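Local coordinates for purine catabolism protein pucG (Bacillus subtilis, PDB 3ISL) that catalyses the PLP-dependent transfer of an amino group from (S)-ureidoglycine to glyoxylate, giving oxalurate and glycine in purine catabolism, and works as a homodimer, at residues Ala73-Val78 against Asp172-Ile177; Met206-Tyr211 against Tyr274-Gly279. All blocks are in the same frame, centred on the assembly; numbering follows the deposited sequence.

Contact 1. Residues Ala73-Val78 against Asp172-Ile177; sequences AGIEAV and DAVATI. With PLP (pyridoxal-5'-phosphate), chain C.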
loop_
_atom_site.group_PDB
_atom_site.type_symbol
_atom_site.label_atom_id
_atom_site.label_comp_id
_atom_site.label_asym_id
_atom_site.label_seq_id
_atom_site.Cartn_x
_atom_site.Cartn_y
_atom_site.Cartn_z
ATOM N N ALA A 73 8.367 -0.054 2.327
ATOM C CA ALA A 73 7.553 0.007 3.545
ATOM C C ALA A 73 7.701 -1.341 4.267
ATOM O O ALA A 73 7.667 -1.377 5.491
ATOM C CB ALA A 73 6.095 0.256 3.196
ATOM N N GLY A 74 7.798 -2.439 3.505
ATOM C CA GLY A 74 8.063 -3.731 4.097
ATOM C C GLY A 74 9.399 -3.729 4.817
ATOM O O GLY A 74 9.521 -4.218 5.929
ATOM N N ILE A 75 10.420 -3.208 4.142
ATOM C CA ILE A 75 11.742 -3.118 4.728
ATOM C C ILE A 75 11.736 -2.250 5.998
ATOM O O ILE A 75 12.305 -2.628 7.020
ATOM C CB ILE A 75 12.728 -2.535 3.727
ATOM C CG1 ILE A 75 12.874 -3.481 2.497
ATOM C CG2 ILE A 75 14.070 -2.208 4.475
ATOM C CD1 ILE A 75 13.806 -2.890 1.361
ATOM N N GLU A 76 11.085 -1.083 5.919
ATOM C CA GLU A 76 10.947 -0.196 7.041
ATOM C C GLU A 76 10.215 -0.838 8.240
ATOM O O GLU A 76 10.683 -0.708 9.408
ATOM C CB GLU A 76 10.313 1.155 6.608
ATOM C CG GLU A 76 10.212 2.182 7.787
ATOM C CD GLU A 76 9.998 3.608 7.317
ATOM O OE1 GLU A 76 9.642 4.461 8.146
ATOM O OE2 GLU A 76 10.208 3.897 6.122
ATOM N N ALA A 77 9.121 -1.560 7.975
ATOM C CA ALA A 77 8.367 -2.199 9.070
ATOM C C ALA A 77 9.263 -3.221 9.797
ATOM O O ALA A 77 9.293 -3.249 11.028
ATOM C CB ALA A 77 7.076 -2.849 8.578
ATOM N N VAL A 78 10.006 -4.048 9.045
ATOM C CA VAL A 78 10.910 -4.979 9.699
ATOM C C VAL A 78 11.943 -4.164 10.503
ATOM O O VAL A 78 12.075 -4.376 11.708
ATOM C CB VAL A 78 11.577 -5.965 8.734
ATOM C CG1 VAL A 78 12.656 -6.796 9.485
ATOM C CG2 VAL A 78 10.529 -6.923 8.079
ATOM N N ASP A 172 17.230 -7.527 2.212
ATOM C CA ASP A 172 16.311 -7.003 1.232
ATOM C C ASP A 172 16.455 -7.957 0.024
ATOM O O ASP A 172 17.488 -7.915 -0.671
ATOM C CB ASP A 172 16.709 -5.525 0.949
ATOM C CG ASP A 172 16.243 -4.990 -0.397
ATOM O OD1 ASP A 172 15.721 -5.701 -1.263
ATOM O OD2 ASP A 172 16.472 -3.814 -0.630
ATOM N N ALA A 173 15.467 -8.856 -0.185
ATOM C CA ALA A 173 15.452 -9.744 -1.364
ATOM C C ALA A 173 14.413 -9.236 -2.404
ATOM O O ALA A 173 13.805 -10.012 -3.110
ATOM C CB ALA A 173 15.208 -11.232 -0.964
ATOM N N VAL A 174 14.204 -7.933 -2.478
ATOM C CA VAL A 174 13.086 -7.384 -3.236
ATOM C C VAL A 174 13.245 -7.698 -4.751
ATOM O O VAL A 174 12.283 -8.002 -5.430
ATOM C CB VAL A 174 12.942 -5.853 -2.972
ATOM C CG1 VAL A 174 12.280 -5.164 -4.134
ATOM C CG2 VAL A 174 12.220 -5.550 -1.620
ATOM N N ALA A 175 14.470 -7.574 -5.259
ATOM C CA ALA A 175 14.734 -7.760 -6.662
ATOM C C ALA A 175 14.998 -9.194 -7.026
ATOM O O ALA A 175 15.104 -9.485 -8.203
ATOM C CB ALA A 175 15.970 -6.949 -7.078
ATOM N N THR A 176 15.298 -10.037 -6.054
ATOM C CA THR A 176 15.706 -11.429 -6.355
ATOM C C THR A 176 14.562 -12.425 -6.086
ATOM O O THR A 176 14.487 -13.454 -6.730
ATOM C CB THR A 176 16.949 -11.879 -5.568
ATOM O OG1 THR A 176 16.679 -11.640 -4.203
ATOM C CG2 THR A 176 18.148 -11.022 -5.973
ATOM N N ILE A 177 13.651 -12.109 -5.164
ATOM C CA ILE A 177 12.693 -13.154 -4.802
ATOM C C ILE A 177 11.857 -13.571 -6.036
ATOM O O ILE A 177 11.341 -12.694 -6.795
ATOM C CB ILE A 177 11.735 -12.656 -3.661
ATOM C CG1 ILE A 177 10.994 -13.844 -2.944
ATOM C CG2 ILE A 177 10.727 -11.492 -4.176
ATOM C CD1 ILE A 177 11.931 -15.012 -2.415
HETATM N N1 PLP C . 15.004 -2.664 -2.732
HETATM C C2 PLP C . 15.628 -3.147 -3.975
HETATM C C2A PLP C . 16.764 -3.978 -4.040
HETATM C C3 PLP C . 15.129 -2.794 -5.236
HETATM O O3 PLP C . 15.704 -3.251 -6.394
HETATM C C4 PLP C . 14.015 -2.000 -5.389
HETATM C C4A PLP C . 13.492 -1.660 -6.839
HETATM C C5 PLP C . 13.385 -1.531 -4.243
HETATM C C6 PLP C . 13.853 -1.826 -2.923
HETATM C C5A PLP C . 12.217 -0.627 -4.459
HETATM O O4P PLP C . 11.134 -1.087 -3.796
HETATM P P PLP C . 9.858 -0.196 -4.070
HETATM O O1P PLP C . 10.087 0.819 -5.184
HETATM O O2P PLP C . 9.581 0.396 -2.542
HETATM O O3P PLP C . 8.560 -1.209 -4.407
#
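I75 carries the whole helix side of this contact, through one methyl group. CG1 lies beside the backbone N (chi1 -63°) and the chain then runs on extended, so CD1 is held out from the helix towards the loop. There it crosses the carboxylate of D172, 3.5 Å from OD2, and is also 3.9 Å from D172 CB. V174 CG2 supplies the hydrocarbon neighbour, 4.3 Å from the same I75 CD1. The I75 side chain also packs on L101 and I104 of helix 96-107 and on I193 of strand 191-193, and the residue is buried.

The polar work is done by the two oxygens of D172, which split the task. OD1 accepts from the backbone N of V174 at 3.0 Å, nearly straight at 164° and almost in line with the C-O bond. This is an Asx turn, formed just where strand 168-172 runs out into the loop that follows it, and it fixes the rotation of the carboxylate. OD2 is thereby turned to PLP N1, 2.8 Å away. An aspartate facing the pyridine nitrogen from the end of a sheet strand is a hallmark of fold-type I PLP enzymes, to which the class-V aminotransferases belong. A valine in place of D172 would probably leave PLP N1 without its oxygen partner and set the turn at V174 free to shift.

Ring packing completes the contact. V174 lies against one face of the pyridine, with CG1 almost over the ring centre, 3.8 Å from PLP C5. A175 CB comes up to PLP O3. S71 and R72 of helix 71-82 also hydrogen-bond the cofactor, as does T267 of the second subunit.

Contact 2. Residues Met206-Tyr211 against Tyr274-Gly279; sequences MAPITY and YALREG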
loop_
_atom_site.group_PDB
_atom_site.type_symbol
_atom_site.label_atom_id
_atom_site.label_comp_id
_atom_site.label_asym_id
_atom_site.label_seq_id
_atom_site.Cartn_x
_atom_site.Cartn_y
_atom_site.Cartn_z
ATOM N N MET A 206 2.705 -4.122 -2.609
ATOM C CA MET A 206 2.704 -4.955 -1.396
ATOM C C MET A 206 4.069 -5.516 -1.211
ATOM O O MET A 206 4.841 -5.559 -2.194
ATOM C CB MET A 206 1.631 -6.055 -1.426
ATOM C CG MET A 206 0.400 -5.847 -0.469
ATOM S SD MET A 206 -0.442 -7.387 -0.770
ATOM C CE MET A 206 -1.700 -7.570 0.491
ATOM N N ALA A 207 4.387 -5.877 0.048
ATOM C CA ALA A 207 5.705 -6.314 0.407
ATOM C C ALA A 207 5.614 -7.597 1.275
ATOM O O ALA A 207 5.337 -7.530 2.454
ATOM C CB ALA A 207 6.432 -5.204 1.153
ATOM N N PRO A 208 5.807 -8.762 0.675
ATOM C CA PRO A 208 5.853 -10.050 1.415
ATOM C C PRO A 208 7.086 -10.098 2.319
ATOM O O PRO A 208 8.203 -9.795 1.868
ATOM C CB PRO A 208 6.029 -11.122 0.316
ATOM C CG PRO A 208 5.788 -10.447 -0.970
ATOM C CD PRO A 208 5.985 -8.933 -0.770
ATOM N N ILE A 209 6.873 -10.500 3.557
ATOM C CA ILE A 209 7.969 -10.579 4.526
ATOM C C ILE A 209 7.955 -11.921 5.150
ATOM O O ILE A 209 6.913 -12.557 5.201
ATOM C CB ILE A 209 7.916 -9.487 5.639
ATOM C CG1 ILE A 209 6.684 -9.645 6.513
ATOM C CG2 ILE A 209 7.936 -8.088 5.044
ATOM C CD1 ILE A 209 6.632 -8.618 7.727
ATOM N N THR A 210 9.108 -12.346 5.640
ATOM C CA THR A 210 9.170 -13.492 6.475
ATOM C C THR A 210 10.231 -13.277 7.550
ATOM O O THR A 210 11.269 -12.605 7.330
ATOM C CB THR A 210 9.459 -14.816 5.645
ATOM O OG1 THR A 210 9.251 -15.969 6.457
ATOM C CG2 THR A 210 10.835 -14.846 5.056
ATOM N N TYR A 211 10.011 -13.921 8.690
ATOM C CA TYR A 211 10.995 -13.911 9.752
ATOM C C TYR A 211 10.773 -15.053 10.750
ATOM O O TYR A 211 9.705 -15.645 10.770
ATOM C CB TYR A 211 11.006 -12.557 10.443
ATOM C CG TYR A 211 9.687 -12.156 11.047
ATOM C CD1 TYR A 211 9.303 -12.580 12.339
ATOM C CD2 TYR A 211 8.824 -11.322 10.349
ATOM C CE1 TYR A 211 8.073 -12.141 12.910
ATOM C CE2 TYR A 211 7.626 -10.905 10.898
ATOM C CZ TYR A 211 7.248 -11.331 12.148
ATOM O OH TYR A 211 6.061 -10.884 12.615
ATOM N N TYR A 274 -5.610 -10.624 -3.648
ATOM C CA TYR A 274 -5.994 -11.497 -4.742
ATOM C C TYR A 274 -4.795 -11.676 -5.674
ATOM O O TYR A 274 -4.451 -12.831 -6.076
ATOM C CB TYR A 274 -7.179 -10.917 -5.589
ATOM C CG TYR A 274 -8.569 -10.900 -4.941
ATOM C CD1 TYR A 274 -8.846 -11.625 -3.773
ATOM C CD2 TYR A 274 -9.621 -10.182 -5.547
ATOM C CE1 TYR A 274 -10.147 -11.623 -3.218
ATOM C CE2 TYR A 274 -10.872 -10.149 -5.013
ATOM C CZ TYR A 274 -11.155 -10.881 -3.844
ATOM O OH TYR A 274 -12.462 -10.816 -3.293
ATOM N N ALA A 275 -4.216 -10.528 -6.044
ATOM C CA ALA A 275 -3.143 -10.480 -7.021
ATOM C C ALA A 275 -1.891 -11.195 -6.500
ATOM O O ALA A 275 -1.321 -11.978 -7.199
ATOM C CB ALA A 275 -2.859 -9.041 -7.482
ATOM N N LEU A 276 -1.529 -10.990 -5.251
ATOM C CA LEU A 276 -0.390 -11.684 -4.661
ATOM C C LEU A 276 -0.604 -13.209 -4.606
ATOM O O LEU A 276 0.264 -14.008 -5.018
ATOM C CB LEU A 276 -0.142 -11.134 -3.214
ATOM C CG LEU A 276 1.031 -11.755 -2.506
ATOM C CD1 LEU A 276 2.419 -11.566 -3.318
ATOM C CD2 LEU A 276 1.148 -11.187 -1.122
ATOM N N ARG A 277 -1.731 -13.604 -4.036
ATOM C CA ARG A 277 -2.146 -15.007 -4.054
ATOM C C ARG A 277 -1.973 -15.643 -5.437
ATOM O O ARG A 277 -1.257 -16.662 -5.598
ATOM C CB ARG A 277 -3.596 -15.072 -3.558
ATOM C CG ARG A 277 -4.134 -16.493 -3.064
ATOM C CD ARG A 277 -4.672 -17.291 -4.216
ATOM N NE ARG A 277 -5.306 -18.520 -3.734
ATOM C CZ ARG A 277 -5.729 -19.518 -4.499
ATOM N NH1 ARG A 277 -5.645 -19.412 -5.830
ATOM N NH2 ARG A 277 -6.280 -20.609 -3.926
ATOM N N GLU A 278 -2.567 -15.028 -6.471
ATOM C CA GLU A 278 -2.422 -15.613 -7.799
ATOM C C GLU A 278 -0.992 -15.573 -8.315
ATOM O O GLU A 278 -0.565 -16.526 -8.929
ATOM C CB GLU A 278 -3.390 -15.032 -8.826
ATOM C CG GLU A 278 -4.833 -15.231 -8.488
ATOM C CD GLU A 278 -5.287 -16.716 -8.509
ATOM O OE1 GLU A 278 -6.096 -17.120 -9.375
ATOM O OE2 GLU A 278 -4.864 -17.462 -7.618
ATOM N N GLY A 279 -0.272 -14.478 -8.080
ATOM C CA GLY A 279 1.127 -14.366 -8.540
ATOM C C GLY A 279 2.070 -15.395 -7.919
ATOM O O GLY A 279 2.830 -16.049 -8.629
#
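R277 NH1, next along the helix from the leucine that makes this contact, is gripped by E278 OE2 at 2.8 Å and by the backbone O of R5 of the second subunit. The salt bridge to E278 is fairly straight (155°). It lies in the guanidinium plane and uses the syn side of the carboxylate, though tilted 24° from the carboxylate plane. R277 NH2 has its own salt-bridge partner in E48 of helix 40-56, and E278 OE1 meets R281. The polar flank of helix 270-286 is thus committed to a neighbouring helix and to the dimer partner.

Towards strand 206-211 the helix offers L276 alone. Its CG is anti to the backbone N (chi1 -179°), which carries the forked end toward the strand, one methyl to each of two strand residues. CD2 touches M206 SD at 4.1 Å, and the two side chains meet at about a right angle. CD1 rests near the proline ring, 4.3 Å from P208 CG. M206 and P208, two apart on the strand, both direct CB at the helix while A207 between them points away; P66 of the adjoining strand 63-68 also packs on L276. Helix 270-286 here covers strand 206-211, which runs antiparallel to both its neighbours, 63-68 and 191-193, next to the end of the mixed sheet.

With no hydrogen bond from strand to helix, the contact rests on dispersion and the exclusion of water, which fixes no direction; the directional side-chain bonds here are those of R277 and E278, to each other, E48, R281 and the second subunit.

Overall arrangement
From the N terminus, helix 71-82 comes first; 93 residues separate 73-78 from 172-177, where the loop after strand 168-172 returns to the helix and contact 1 closes. The chain then passes to strand 206-211; 62 residues separate 206-211 from 274-279, where helix 270-286 comes back over that strand to close contact 2. The two loops follow in series, without nesting or crossing. They meet back to back through strand 206-211: G74 CA packs on A207 CB at 3.7 Å and V78 on I209, on the opposite face of the strand from M206 and P208. Together they tie the cofactor-side helix, the sheet and the covering helix into one block, which reaches the second subunit at both contacts.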